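Local coordinates for protein ADP-ribosylating toxin CARDS (Mycoplasma pneumoniae, PDB 4TLV) that transfers ADP-ribose from NAD(+) to multiple target proteins as a mono-ADP-ribosylating toxin, and causes vacuolization in mammalian cells, at residues F35-L40 with F44-F49; Y90-T95 with R123-S128; W526-D531 with D586-F591. All blocks are in the same frame, centred on the assembly; numbering follows the deposited sequence.

Contact 1. Residues F35-L40 with F44-F49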
loop_
_atom_site.group_PDB
_atom_site.type_symbol
_atom_site.label_atom_id
_atom_site.label_comp_id
_atom_site.label_asym_id
_atom_site.label_seq_id
_atom_site.Cartn_x
_atom_site.Cartn_y
_atom_site.Cartn_z
ATOM N N PHE A 35 -2.665 -20.796 0.835
ATOM C CA PHE A 35 -2.547 -19.333 0.797
ATOM C C PHE A 35 -1.477 -18.817 1.769
ATOM O O PHE A 35 -0.604 -18.014 1.401
ATOM C CB PHE A 35 -3.896 -18.670 1.084
ATOM C CG PHE A 35 -3.827 -17.165 1.185
ATOM C CD1 PHE A 35 -3.665 -16.393 0.049
ATOM C CD2 PHE A 35 -3.941 -16.529 2.417
ATOM C CE1 PHE A 35 -3.609 -15.003 0.144
ATOM C CE2 PHE A 35 -3.875 -15.147 2.521
ATOM C CZ PHE A 35 -3.708 -14.384 1.374
ATOM N N PHE A 36 -1.551 -19.256 3.023
ATOM C CA PHE A 36 -0.611 -18.764 4.020
ATOM C C PHE A 36 0.840 -19.138 3.710
ATOM O O PHE A 36 1.746 -18.326 3.911
ATOM C CB PHE A 36 -1.004 -19.203 5.437
ATOM C CG PHE A 36 -2.136 -18.398 6.021
ATOM C CD1 PHE A 36 -1.886 -17.220 6.702
ATOM C CD2 PHE A 36 -3.444 -18.808 5.868
ATOM C CE1 PHE A 36 -2.933 -16.469 7.234
ATOM C CE2 PHE A 36 -4.487 -18.068 6.393
ATOM C CZ PHE A 36 -4.233 -16.905 7.078
ATOM N N GLU A 37 1.071 -20.360 3.228
ATOM C CA GLU A 37 2.438 -20.764 2.873
ATOM C C GLU A 37 2.999 -19.916 1.732
ATOM O O GLU A 37 4.211 -19.685 1.651
ATOM C CB GLU A 37 2.494 -22.250 2.484
ATOM C CG GLU A 37 2.353 -23.182 3.693
ATOM C CD GLU A 37 2.448 -24.655 3.320
ATOM O OE1 GLU A 37 2.540 -24.970 2.115
ATOM O OE2 GLU A 37 2.430 -25.503 4.236
ATOM N N HIS A 38 2.119 -19.480 0.836
ATOM C CA HIS A 38 2.540 -18.648 -0.288
ATOM C C HIS A 38 2.911 -17.233 0.168
ATOM O O HIS A 38 3.921 -16.665 -0.272
ATOM C CB HIS A 38 1.439 -18.572 -1.345
ATOM C CG HIS A 38 1.742 -17.600 -2.433
ATOM N ND1 HIS A 38 2.768 -17.799 -3.334
ATOM C CD2 HIS A 38 1.204 -16.392 -2.725
ATOM C CE1 HIS A 38 2.838 -16.756 -4.146
ATOM N NE2 HIS A 38 1.894 -15.893 -3.803
ATOM N N ILE A 39 2.088 -16.665 1.042
ATOM C CA ILE A 39 2.340 -15.342 1.607
ATOM C C ILE A 39 3.609 -15.359 2.465
ATOM O O ILE A 39 4.405 -14.408 2.442
ATOM C CB ILE A 39 1.154 -14.869 2.487
ATOM C CG1 ILE A 39 -0.088 -14.636 1.623
ATOM C CG2 ILE A 39 1.517 -13.605 3.235
ATOM C CD1 ILE A 39 0.143 -13.658 0.471
ATOM N N LEU A 40 3.804 -16.446 3.211
ATOM C CA LEU A 40 4.914 -16.518 4.166
ATOM C C LEU A 40 6.146 -17.254 3.634
ATOM O O LEU A 40 7.139 -17.421 4.350
ATOM C CB LEU A 40 4.440 -17.172 5.472
ATOM C CG LEU A 40 3.280 -16.486 6.186
ATOM C CD1 LEU A 40 2.801 -17.342 7.358
ATOM C CD2 LEU A 40 3.741 -15.110 6.669
ATOM N N PHE A 44 9.774 -22.821 0.878
ATOM C CA PHE A 44 9.548 -22.221 -0.430
ATOM C C PHE A 44 9.901 -23.130 -1.595
ATOM O O PHE A 44 10.924 -23.827 -1.583
ATOM C CB PHE A 44 10.356 -20.918 -0.540
ATOM C CG PHE A 44 10.144 -20.178 -1.822
ATOM C CD1 PHE A 44 8.945 -19.514 -2.060
ATOM C CD2 PHE A 44 11.141 -20.129 -2.785
ATOM C CE1 PHE A 44 8.748 -18.806 -3.252
ATOM C CE2 PHE A 44 10.946 -19.425 -3.978
ATOM C CZ PHE A 44 9.751 -18.769 -4.207
ATOM N N GLY A 45 9.052 -23.108 -2.615
ATOM C CA GLY A 45 9.386 -23.771 -3.859
ATOM C C GLY A 45 8.327 -24.737 -4.334
ATOM O O GLY A 45 8.540 -25.409 -5.336
ATOM N N ARG A 46 7.199 -24.809 -3.629
ATOM C CA ARG A 46 6.145 -25.779 -3.983
ATOM C C ARG A 46 4.814 -25.137 -4.374
ATOM O O ARG A 46 3.875 -25.849 -4.732
ATOM C CB ARG A 46 5.848 -26.722 -2.808
ATOM C CG ARG A 46 7.018 -27.556 -2.288
ATOM C CD ARG A 46 6.751 -27.972 -0.827
ATOM N NE ARG A 46 6.522 -26.799 0.017
ATOM C CZ ARG A 46 5.425 -26.566 0.739
ATOM N NH1 ARG A 46 4.428 -27.439 0.764
ATOM N NH2 ARG A 46 5.337 -25.451 1.461
ATOM N N SER A 47 4.710 -23.814 -4.287
ATOM C CA SER A 47 3.404 -23.177 -4.493
ATOM C C SER A 47 2.845 -23.282 -5.915
ATOM O O SER A 47 3.575 -23.201 -6.911
ATOM C CB SER A 47 3.418 -21.705 -4.076
ATOM O OG SER A 47 2.097 -21.183 -4.117
ATOM N N TYR A 48 1.525 -23.445 -5.987
ATOM C CA TYR A 48 0.795 -23.457 -7.247
ATOM C C TYR A 48 0.492 -22.028 -7.669
ATOM O O TYR A 48 0.054 -21.801 -8.768
ATOM C CB TYR A 48 -0.542 -24.176 -7.046
ATOM C CG TYR A 48 -1.327 -24.439 -8.311
ATOM C CD1 TYR A 48 -0.832 -25.301 -9.293
ATOM C CD2 TYR A 48 -2.589 -23.880 -8.498
ATOM C CE1 TYR A 48 -1.549 -25.562 -10.436
ATOM C CE2 TYR A 48 -3.326 -24.144 -9.641
ATOM C CZ TYR A 48 -2.800 -24.981 -10.611
ATOM O OH TYR A 48 -3.529 -25.234 -11.751
ATOM N N PHE A 49 0.719 -21.069 -6.769
ATOM C CA PHE A 49 0.352 -19.690 -7.036
ATOM C C PHE A 49 1.528 -18.933 -7.648
ATOM O O PHE A 49 2.658 -19.082 -7.186
ATOM C CB PHE A 49 -0.058 -18.998 -5.735
ATOM C CG PHE A 49 -1.240 -19.641 -5.044
ATOM C CD1 PHE A 49 -2.258 -20.233 -5.787
ATOM C CD2 PHE A 49 -1.338 -19.645 -3.654
ATOM C CE1 PHE A 49 -3.359 -20.824 -5.165
ATOM C CE2 PHE A 49 -2.440 -20.226 -3.021
ATOM C CZ PHE A 49 -3.457 -20.827 -3.795
HETATM O O HOH W 1 1.714 -27.830 2.843
#
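In the mono-ADP-ribosyltransferase domain, an ST turn leads from the loop into strand 49-53, which carries the Ser-Thr-Ser sequence of this toxin family, and sets Phe-49 against His-38 of the preceding helix. Ser-47 OG accepts from Phe-49 N at 3.0 Å, a nearly straight bond that closes the turn. Phe-49 CB then lies over the middle of the imidazole face, 3.9 Å from the His-38 ring centroid, as a CH-pi contact. The phenyl ring itself points an edge at that face, with planes 87° apart, in a T-shaped pair. His-38 takes this position with CG anti to the backbone N (chi1 173°), and its NE2 is bonded to Glu-134 of strand 134-138. Further round the phenyl edge, Phe-49 CE2 reaches Phe-35 N at 3.9 Å. On the partly exposed side, Arg-46 NH2 forms a salt bridge to Glu-37 OE1 at 2.9 Å, approaching from above the carboxylate plane. Arg-46 NH1 adds a weak bond to Glu-37 OE1, while a water donates to Glu-37 OE2 at 2.8 Å and accepts a weak bond from Arg-46 NH1. Behind the contact, Phe-35 and Phe-36 press on helices 92-104 and 115-126, and Phe-49 also meets Phe-136 of strand 134-138.

Contact 2. Residues Y90-T95 with R123-S128; sequences YNARAT and RALRTS. With ACT (acetate ion), chain N.
One acetate oxygen, O, is gripped by both terminal nitrogens of Arg-93, whose chain runs past Leu-125 and Arg-126: NH2 donates to acetate O at 2.8 Å and NH1 at 3.1 Å. The acetate, probably from the crystallisation liquor, sits at the edge of the guanidinium. A bend at chi2 (-97°) lays Arg-93 CD over the end of helix 115-126, 3.6 Å from Leu-125 O and close to Arg-126 CA, and a further bend at chi3 turns the guanidinium toward the acetate. The two guanidinium planes stand 83° apart. Glu-97 forms salt bridges to both arginines, and Arg-93 NE donates to the C-terminal Phe-591 O, so the like charges are probably offset by these acidic partners. Leucine packing takes over beneath: Leu-125 CD2 rests against Ala-92 O at 3.5 Å, and its CD1 meets Ala-92 CB at 4.3 Å in the apolar part. Asn-91 OD1 accepts from Ala-94 N at 2.8 Å in the carbonyl plane, while Asn-91 O takes Thr-95 N and OG1 from opposite faces. A side-chain N-cap thus precedes the first turn of helix 92-104, which packs on the last turn of helix 115-126, a helix-helix junction within the mono-ADP-ribosyltransferase domain.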
loop_
_atom_site.group_PDB
_atom_site.type_symbol
_atom_site.label_atom_id
_atom_site.label_comp_id
_atom_site.label_asym_id
_atom_site.label_seq_id
_atom_site.Cartn_x
_atom_site.Cartn_y
_atom_site.Cartn_z
ATOM N N TYR A 90 -6.159 -13.300 -8.285
ATOM C CA TYR A 90 -6.800 -12.945 -7.022
ATOM C C TYR A 90 -5.939 -12.017 -6.193
ATOM O O TYR A 90 -4.726 -12.174 -6.146
ATOM C CB TYR A 90 -7.001 -14.213 -6.184
ATOM C CG TYR A 90 -7.912 -15.195 -6.869
ATOM C CD1 TYR A 90 -7.408 -16.118 -7.779
ATOM C CD2 TYR A 90 -9.285 -15.178 -6.626
ATOM C CE1 TYR A 90 -8.261 -17.013 -8.451
ATOM C CE2 TYR A 90 -10.139 -16.067 -7.281
ATOM C CZ TYR A 90 -9.620 -16.981 -8.179
ATOM O OH TYR A 90 -10.468 -17.866 -8.809
ATOM N N ASN A 91 -6.572 -11.094 -5.486
ATOM C CA ASN A 91 -5.817 -10.175 -4.622
ATOM C C ASN A 91 -5.417 -10.794 -3.269
ATOM O O ASN A 91 -6.273 -11.282 -2.516
ATOM C CB ASN A 91 -6.606 -8.882 -4.390
ATOM C CG ASN A 91 -5.798 -7.858 -3.611
ATOM O OD1 ASN A 91 -5.917 -7.771 -2.407
ATOM N ND2 ASN A 91 -4.932 -7.109 -4.309
ATOM N N ALA A 92 -4.120 -10.766 -2.955
ATOM C CA ALA A 92 -3.643 -11.393 -1.723
ATOM C C ALA A 92 -4.233 -10.709 -0.491
ATOM O O ALA A 92 -4.742 -11.384 0.423
ATOM C CB ALA A 92 -2.094 -11.410 -1.667
ATOM N N ARG A 93 -4.184 -9.377 -0.444
ATOM C CA ARG A 93 -4.709 -8.685 0.750
ATOM C C ARG A 93 -6.210 -8.957 0.997
ATOM O O ARG A 93 -6.606 -9.274 2.122
ATOM C CB ARG A 93 -4.427 -7.167 0.716
ATOM C CG ARG A 93 -3.003 -6.794 1.225
ATOM C CD ARG A 93 -3.010 -6.367 2.715
ATOM N NE ARG A 93 -3.748 -5.121 2.844
ATOM C CZ ARG A 93 -4.925 -4.981 3.447
ATOM N NH1 ARG A 93 -5.496 -6.010 4.061
ATOM N NH2 ARG A 93 -5.522 -3.794 3.439
ATOM N N ALA A 94 -7.031 -8.849 -0.047
ATOM C CA ALA A 94 -8.465 -9.048 0.107
ATOM C C ALA A 94 -8.750 -10.495 0.515
ATOM O O ALA A 94 -9.660 -10.772 1.307
ATOM C CB ALA A 94 -9.197 -8.704 -1.202
ATOM N N THR A 95 -7.984 -11.420 -0.054
ATOM C CA THR A 95 -8.119 -12.826 0.295
ATOM C C THR A 95 -7.868 -13.005 1.797
ATOM O O THR A 95 -8.612 -13.709 2.488
ATOM C CB THR A 95 -7.160 -13.719 -0.548
ATOM O OG1 THR A 95 -7.565 -13.683 -1.922
ATOM C CG2 THR A 95 -7.187 -15.183 -0.057
ATOM N N ARG A 123 -1.371 -10.339 9.997
ATOM C CA ARG A 123 -0.678 -9.110 10.383
ATOM C C ARG A 123 0.528 -8.839 9.473
ATOM O O ARG A 123 0.750 -7.705 9.028
ATOM C CB ARG A 123 -0.228 -9.167 11.840
ATOM C CG ARG A 123 0.482 -7.871 12.328
ATOM C CD ARG A 123 0.732 -7.938 13.849
ATOM N NE ARG A 123 1.017 -6.639 14.464
ATOM C CZ ARG A 123 0.295 -6.087 15.444
ATOM N NH1 ARG A 123 -0.777 -6.711 15.942
ATOM N NH2 ARG A 123 0.647 -4.902 15.938
ATOM N N ALA A 124 1.302 -9.885 9.201
ATOM C CA ALA A 124 2.424 -9.774 8.270
ATOM C C ALA A 124 1.960 -9.366 6.864
ATOM O O ALA A 124 2.566 -8.495 6.241
ATOM C CB ALA A 124 3.207 -11.065 8.225
ATOM N N LEU A 125 0.899 -9.998 6.369
ATOM C CA LEU A 125 0.354 -9.658 5.047
ATOM C C LEU A 125 -0.089 -8.184 5.006
ATOM O O LEU A 125 0.103 -7.490 4.004
ATOM C CB LEU A 125 -0.849 -10.543 4.734
ATOM C CG LEU A 125 -1.644 -10.255 3.456
ATOM C CD1 LEU A 125 -0.707 -10.332 2.250
ATOM C CD2 LEU A 125 -2.775 -11.268 3.337
ATOM N N ARG A 126 -0.695 -7.728 6.101
ATOM C CA ARG A 126 -1.263 -6.374 6.192
ATOM C C ARG A 126 -0.205 -5.284 6.252
ATOM O O ARG A 126 -0.432 -4.145 5.839
ATOM C CB ARG A 126 -2.092 -6.257 7.466
ATOM C CG ARG A 126 -3.479 -6.882 7.383
ATOM C CD ARG A 126 -4.157 -6.687 8.749
ATOM N NE ARG A 126 -5.607 -6.768 8.628
ATOM C CZ ARG A 126 -6.448 -6.385 9.577
ATOM N NH1 ARG A 126 -5.966 -5.884 10.716
ATOM N NH2 ARG A 126 -7.759 -6.485 9.381
ATOM N N THR A 127 0.934 -5.628 6.828
ATOM C CA THR A 127 1.951 -4.637 7.117
ATOM C C THR A 127 3.175 -4.926 6.246
ATOM O O THR A 127 3.274 -4.397 5.121
ATOM C CB THR A 127 2.246 -4.530 8.640
ATOM O OG1 THR A 127 2.739 -5.774 9.150
ATOM C CG2 THR A 127 0.969 -4.153 9.394
ATOM N N SER A 128 4.029 -5.830 6.702
ATOM C CA SER A 128 5.298 -6.162 6.030
ATOM C C SER A 128 5.244 -6.436 4.522
ATOM O O SER A 128 6.097 -5.928 3.774
ATOM C CB SER A 128 5.978 -7.350 6.731
ATOM O OG SER A 128 6.213 -7.038 8.089
HETATM C C ACT N . -8.737 -3.684 5.674
HETATM O O ACT N . -7.874 -4.187 4.922
HETATM O OXT ACT N . -9.498 -4.484 6.276
HETATM C CH3 ACT N . -8.845 -2.197 5.825
#

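Contact 3. Residues W526-D531 with D586-F591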
loop_
_atom_site.group_PDB
_atom_site.type_symbol
_atom_site.label_atom_id
_atom_site.label_comp_id
_atom_site.label_asym_id
_atom_site.label_seq_id
_atom_site.Cartn_x
_atom_site.Cartn_y
_atom_site.Cartn_z
ATOM N N TRP A 526 -11.997 -3.871 15.204
ATOM C CA TRP A 526 -13.091 -4.119 14.269
ATOM C C TRP A 526 -12.594 -4.843 13.020
ATOM O O TRP A 526 -11.416 -4.762 12.671
ATOM C CB TRP A 526 -13.746 -2.799 13.861
ATOM C CG TRP A 526 -14.218 -2.014 15.021
ATOM C CD1 TRP A 526 -13.480 -1.154 15.787
ATOM C CD2 TRP A 526 -15.531 -2.031 15.583
ATOM N NE1 TRP A 526 -14.258 -0.633 16.794
ATOM C CE2 TRP A 526 -15.526 -1.149 16.687
ATOM C CE3 TRP A 526 -16.716 -2.699 15.258
ATOM C CZ2 TRP A 526 -16.663 -0.916 17.468
ATOM C CZ3 TRP A 526 -17.857 -2.463 16.037
ATOM C CH2 TRP A 526 -17.814 -1.585 17.128
ATOM N N TYR A 527 -13.498 -5.548 12.347
ATOM C CA TYR A 527 -13.160 -6.170 11.067
ATOM C C TYR A 527 -14.331 -6.081 10.102
ATOM O O TYR A 527 -15.479 -5.871 10.513
ATOM C CB TYR A 527 -12.711 -7.624 11.257
ATOM C CG TYR A 527 -13.800 -8.530 11.781
ATOM C CD1 TYR A 527 -14.095 -8.583 13.142
ATOM C CD2 TYR A 527 -14.539 -9.332 10.916
ATOM C CE1 TYR A 527 -15.105 -9.426 13.625
ATOM C CE2 TYR A 527 -15.544 -10.172 11.385
ATOM C CZ TYR A 527 -15.821 -10.211 12.739
ATOM O OH TYR A 527 -16.821 -11.044 13.199
ATOM N N PHE A 528 -14.033 -6.218 8.812
ATOM C CA PHE A 528 -15.036 -6.071 7.763
ATOM C C PHE A 528 -15.480 -7.441 7.260
ATOM O O PHE A 528 -14.678 -8.386 7.236
ATOM C CB PHE A 528 -14.461 -5.248 6.600
ATOM C CG PHE A 528 -14.023 -3.860 7.006
ATOM C CD1 PHE A 528 -12.790 -3.659 7.613
ATOM C CD2 PHE A 528 -14.853 -2.767 6.783
ATOM C CE1 PHE A 528 -12.384 -2.386 8.002
ATOM C CE2 PHE A 528 -14.462 -1.485 7.168
ATOM C CZ PHE A 528 -13.229 -1.293 7.780
ATOM N N SER A 529 -16.752 -7.537 6.870
ATOM C CA SER A 529 -17.352 -8.794 6.396
ATOM C C SER A 529 -18.125 -8.575 5.118
ATOM O O SER A 529 -18.917 -7.641 5.022
ATOM C CB SER A 529 -18.342 -9.366 7.424
ATOM O OG SER A 529 -17.727 -9.567 8.677
ATOM N N ARG A 530 -17.923 -9.456 4.144
ATOM C CA ARG A 530 -18.688 -9.408 2.909
ATOM C C ARG A 530 -20.047 -10.096 3.073
ATOM O O ARG A 530 -21.021 -9.686 2.467
ATOM C CB ARG A 530 -17.895 -10.054 1.749
ATOM C CG ARG A 530 -16.589 -9.316 1.392
ATOM C CD ARG A 530 -15.735 -10.157 0.440
ATOM N NE ARG A 530 -16.453 -10.398 -0.815
ATOM C CZ ARG A 530 -16.400 -9.602 -1.880
ATOM N NH1 ARG A 530 -15.625 -8.520 -1.871
ATOM N NH2 ARG A 530 -17.104 -9.902 -2.963
ATOM N N ASP A 531 -20.085 -11.134 3.906
ATOM C CA ASP A 531 -21.278 -11.954 4.117
ATOM C C ASP A 531 -21.990 -12.249 2.791
ATOM O O ASP A 531 -21.354 -12.704 1.849
ATOM C CB ASP A 531 -22.208 -11.326 5.171
ATOM C CG ASP A 531 -21.549 -11.241 6.568
ATOM O OD1 ASP A 531 -20.865 -12.200 6.985
ATOM O OD2 ASP A 531 -21.718 -10.216 7.254
ATOM N N ASP A 586 -13.826 2.186 -1.979
ATOM C CA ASP A 586 -13.490 1.116 -2.919
ATOM C C ASP A 586 -12.005 0.826 -2.874
ATOM O O ASP A 586 -11.207 1.752 -2.969
ATOM C CB ASP A 586 -13.827 1.522 -4.349
ATOM C CG ASP A 586 -15.191 1.053 -4.775
ATOM O OD1 ASP A 586 -16.177 1.745 -4.445
ATOM O OD2 ASP A 586 -15.272 -0.002 -5.445
ATOM N N GLY A 587 -11.649 -0.454 -2.759
ATOM C CA GLY A 587 -10.253 -0.879 -2.781
ATOM C C GLY A 587 -9.544 -0.865 -1.440
ATOM O O GLY A 587 -8.355 -1.159 -1.363
ATOM N N PHE A 588 -10.266 -0.517 -0.379
ATOM C CA PHE A 588 -9.680 -0.411 0.946
ATOM C C PHE A 588 -9.060 -1.741 1.398
ATOM O O PHE A 588 -8.148 -1.742 2.204
ATOM C CB PHE A 588 -10.730 0.024 1.974
ATOM C CG PHE A 588 -11.613 -1.102 2.433
ATOM C CD1 PHE A 588 -12.648 -1.561 1.622
ATOM C CD2 PHE A 588 -11.383 -1.724 3.647
ATOM C CE1 PHE A 588 -13.458 -2.618 2.037
ATOM C CE2 PHE A 588 -12.174 -2.781 4.066
ATOM C CZ PHE A 588 -13.207 -3.231 3.270
ATOM N N ASP A 589 -9.576 -2.862 0.900
ATOM C CA ASP A 589 -9.087 -4.179 1.345
ATOM C C ASP A 589 -7.989 -4.764 0.430
ATOM O O ASP A 589 -7.649 -5.955 0.523
ATOM C CB ASP A 589 -10.252 -5.174 1.543
ATOM C CG ASP A 589 -11.270 -5.153 0.391
ATOM O OD1 ASP A 589 -11.063 -4.418 -0.599
ATOM O OD2 ASP A 589 -12.304 -5.862 0.488
ATOM N N ARG A 590 -7.403 -3.915 -0.411
ATOM C CA ARG A 590 -6.365 -4.351 -1.344
ATOM C C ARG A 590 -4.978 -3.728 -1.141
ATOM O O ARG A 590 -4.010 -4.183 -1.756
ATOM C CB ARG A 590 -6.818 -4.130 -2.791
ATOM C CG ARG A 590 -8.120 -4.852 -3.140
ATOM C CD ARG A 590 -8.214 -5.130 -4.643
ATOM N NE ARG A 590 -7.563 -4.080 -5.427
ATOM C CZ ARG A 590 -8.202 -3.022 -5.911
ATOM N NH1 ARG A 590 -9.511 -2.894 -5.691
ATOM N NH2 ARG A 590 -7.540 -2.102 -6.613
ATOM N N PHE A 591 -4.875 -2.701 -0.300
ATOM C CA PHE A 591 -3.626 -1.945 -0.163
ATOM C C PHE A 591 -2.895 -2.196 1.173
ATOM O O PHE A 591 -3.449 -2.666 2.165
ATOM C CB PHE A 591 -3.888 -0.442 -0.263
ATOM C CG PHE A 591 -4.245 0.047 -1.632
ATOM C CD1 PHE A 591 -5.557 0.008 -2.078
ATOM C CD2 PHE A 591 -3.280 0.621 -2.452
ATOM C CE1 PHE A 591 -5.897 0.491 -3.333
ATOM C CE2 PHE A 591 -3.619 1.117 -3.698
ATOM C CZ PHE A 591 -4.926 1.054 -4.140
ATOM O OXT PHE A 591 -1.710 -1.888 1.315
HETATM O O HOH W 2 -13.047 -8.180 -0.696
#
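Phe-528, on strand 526-529 of the C-terminal beta-trefoil domain D3, receives the edge of Phe-588 from the tail that follows the last strand, and this buried ring pair is the tight part of the contact. Phe-588 CE2 stands 3.6 Å above the plane of the Phe-528 ring, over its centre, and within 4.1 Å of all six ring carbons, nearest to CG. Phe-588 CZ lies toward the CB side of the Phe-528 ring, 3.9 Å from Phe-528 CG. The pair is edge-to-face but strongly tilted, with centroids 4.7 Å apart and planes at 55°. To get there Phe-588 places CG between its backbone N and carbonyl carbon (chi1 80°), directing the ring toward strand 526-529 from a type I turn that runs from Gly-587 to Arg-590 and is closed by Arg-590 N bonding to Gly-587 O. The Asp-589 CB covers one face of the Phe-588 ring, and Tyr-475 meets Phe-528 edge-to-face. The polar flank is looser. Here Arg-530 and Asp-589, both partly exposed, are joined through solvent, with Arg-530 NH1 still 4.9 Å from Asp-589 OD2. The same carboxylate oxygen also forms a direct salt bridge with Arg-544. Between the two segments a single water accepts from Arg-530 NH1 at 2.9 Å and donates to Asp-589 OD2 at 2.7 Å.

The three contacts follow one another along the chain, each closing before the next opens. Contacts 1 and 2, with centres 13 Å apart, share the core of the mono-ADP-ribosyltransferase domain: Ile-39 CD1 of helix 35-40 packs on Ala-92 CB at 3.8 Å, and Phe-35 CZ lies 3.8 Å from Leu-125 CD2 of helix 115-126, so three helices meet there. Contact 3 belongs to D3, yet its centre is just 11 Å from that of contact 2. Asp-589 O packs 3.4 Å from Arg-93 CB, in addition to the Arg-93 to Phe-591 bond, and together they join D3 to the mono-ADP-ribosyltransferase domain. Contacts 1 and 3, about 23 Å apart between centres, do not touch; contact 2 touches both.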